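Local coordinates for protein putative mandelate racemase (Zymomonas mobilis, PDB 2OX4) that probably acts as a magnesium-dependent lyase, perhaps a dehydratase, of the mandelate racemase branch of the enolase superfamily, at residues V28-D31 with E32-G36. Numbering follows the deposited sequence.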
ATOM      1  N   VAL C  28      -0.347  22.821  42.778  1.00  8.28           N
ATOM      2  CA  VAL C  28       0.102  21.588  43.443  1.00  9.87           C
ATOM      3  C   VAL C  28       1.135  21.931  44.504  1.00 13.47           C
ATOM      4  O   VAL C  28       2.223  22.406  44.171  1.00 11.33           O
ATOM      5  CB  VAL C  28       0.739  20.628  42.411  1.00 11.17           C
ATOM      6  CG1 VAL C  28       1.259  19.340  43.085  1.00 11.97           C
ATOM      7  CG2 VAL C  28      -0.258  20.307  41.302  1.00 10.80           C
ATOM      8  N   SER C  29       0.795  21.693  45.769  1.00 11.62           N
ATOM      9  CA  SER C  29       1.691  22.023  46.895  1.00 15.29           C
ATOM     10  C   SER C  29       2.385  20.787  47.445  1.00 16.68           C
ATOM     11  O   SER C  29       1.830  19.684  47.399  1.00 14.35           O
ATOM     12  CB  SER C  29       0.899  22.701  48.011  1.00 13.28           C
ATOM     13  OG  SER C  29       0.339  23.907  47.542  1.00 13.60           O
ATOM     14  N   THR C  30       3.587  20.975  47.983  1.00 13.16           N
ATOM     15  CA  THR C  30       4.367  19.864  48.502  1.00 10.10           C
ATOM     16  C   THR C  30       4.579  20.024  50.003  1.00 16.24           C
ATOM     17  O   THR C  30       4.363  21.109  50.566  1.00 14.45           O
ATOM     18  CB  THR C  30       5.759  19.742  47.834  1.00 15.14           C
ATOM     19  OG1 THR C  30       6.528  20.925  48.083  1.00 18.07           O
ATOM     20  CG2 THR C  30       5.650  19.485  46.329  1.00 12.65           C
ATOM     21  N   ASP C  31       5.013  18.948  50.643  1.00 16.03           N
ATOM     22  CA  ASP C  31       5.339  18.995  52.072  1.00 21.90           C
ATOM     23  C   ASP C  31       6.448  19.998  52.428  1.00 27.76           C
ATOM     24  O   ASP C  31       6.449  20.559  53.522  1.00 31.98           O
ATOM     25  CB  ASP C  31       5.657  17.595  52.619  1.00 18.74           C
ATOM     26  CG  ASP C  31       6.761  16.869  51.837  1.00 26.39           C
ATOM     27  OD1 ASP C  31       7.220  17.351  50.775  1.00 21.90           O
ATOM     28  OD2 ASP C  31       7.165  15.781  52.307  1.00 31.28           O
ATOM     29  N   GLU C  32       7.362  20.240  51.494  1.00 19.85           N
ATOM     30  CA  GLU C  32       8.473  21.170  51.721  1.00 29.33           C
ATOM     31  C   GLU C  32       8.174  22.624  51.330  1.00 27.66           C
ATOM     32  O   GLU C  32       9.088  23.434  51.190  1.00 32.58           O
ATOM     33  CB  GLU C  32       9.729  20.673  51.004  1.00 25.23           C
ATOM     34  CG  GLU C  32      10.302  19.393  51.623  1.00 40.46           C
ATOM     35  CD  GLU C  32      11.408  18.756  50.791  1.00 43.48           C
ATOM     36  OE1 GLU C  32      12.159  19.494  50.114  1.00 51.93           O
ATOM     37  OE2 GLU C  32      11.525  17.509  50.813  1.00 48.69           O
ATOM     38  N   GLY C  33       6.897  22.947  51.144  1.00 19.74           N
ATOM     39  CA  GLY C  33       6.468  24.331  50.939  1.00 25.94           C
ATOM     40  C   GLY C  33       6.468  24.805  49.494  1.00 28.95           C
ATOM     41  O   GLY C  33       5.843  25.815  49.169  1.00 33.26           O
ATOM     42  N   ILE C  34       7.163  24.066  48.632  1.00 18.17           N
ATOM     43  CA  ILE C  34       7.281  24.403  47.218  1.00 17.64           C
ATOM     44  C   ILE C  34       5.982  24.024  46.518  1.00 19.26           C
ATOM     45  O   ILE C  34       5.461  22.926  46.737  1.00 16.24           O
ATOM     46  CB  ILE C  34       8.435  23.603  46.576  1.00 14.87           C
ATOM     47  CG1 ILE C  34       9.746  23.920  47.303  1.00 22.28           C
ATOM     48  CG2 ILE C  34       8.580  23.958  45.094  1.00 18.86           C
ATOM     49  CD1 ILE C  34      10.875  22.972  46.949  1.00 30.61           C
ATOM     50  N   TYR C  35       5.461  24.929  45.693  1.00 15.13           N
ATOM     51  CA  TYR C  35       4.289  24.616  44.891  1.00 13.09           C
ATOM     52  C   TYR C  35       4.523  24.889  43.424  1.00 11.78           C
ATOM     53  O   TYR C  35       5.421  25.653  43.053  1.00 10.67           O
ATOM     54  CB  TYR C  35       3.040  25.356  45.380  1.00 11.01           C
ATOM     55  CG  TYR C  35       3.131  26.865  45.328  1.00 23.05           C
ATOM     56  CD1 TYR C  35       3.464  27.598  46.471  1.00 24.03           C
ATOM     57  CD2 TYR C  35       2.841  27.568  44.154  1.00 15.45           C
ATOM     58  CE1 TYR C  35       3.534  28.984  46.438  1.00 22.20           C
ATOM     59  CE2 TYR C  35       2.910  28.956  44.109  1.00 15.44           C
ATOM     60  CZ  TYR C  35       3.257  29.654  45.259  1.00 22.81           C
ATOM     61  OH  TYR C  35       3.322  31.023  45.223  1.00 18.30           O
ATOM     62  N   GLY C  36       3.712  24.255  42.587  1.00 12.80           N
ATOM     63  CA  GLY C  36       3.756  24.491  41.158  1.00  7.38           C
ATOM     64  C   GLY C  36       2.388  24.805  40.598  1.00 10.25           C
ATOM     65  O   GLY C  36       1.368  24.378  41.146  1.00 11.83           O
TER
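The tight 3:5 beta hairpin joining strands 24-30 and 35-40 in the N-terminal domain of this enolase-superfamily fold brings Thr30 back against Ile34 across a type I turn, Thr30 to Gly33, with a G1 beta bulge whose positive-phi position (phi 89°) is Gly33. Here a side chain supplements the backbone ladder near the bend. Thr30 OG1 donates to Ile34 O over 2.6 Å, arriving in the carbonyl plane on a lone pair, while Thr30 N reaches the same oxygen at 3.0 Å through a bent bond, so one carbonyl is gripped twice by one residue. The torsion behind this places OG1 between the backbone N and the carbonyl carbon (chi1 61°), where it also packs 3.6 Å from Ile34 CB. Beyond it, Val28 and Gly36 form an antiparallel hydrogen-bonded pair, with Val28 N to Gly36 O at 2.8 Å and Gly36 N to Val28 O at 2.9 Å. Ser29 faces Tyr35 as a non-hydrogen-bonded pair. On the other face Val28 packs on Phe98, Ala101 and Ile105 of helix 89-110. At the exposed bend the side chains of Asp31 and Glu32 lie side by side, their carboxylate planes 28° apart; the backbone N of Lys4 hydrogen-bonds to Asp31 OD1, and Ser2 OG to Glu32 OE2, which probably eases their repulsion. Gly33 N closes the turn onto Thr30 O at 3.2 Å, approaching from above the carbonyl plane.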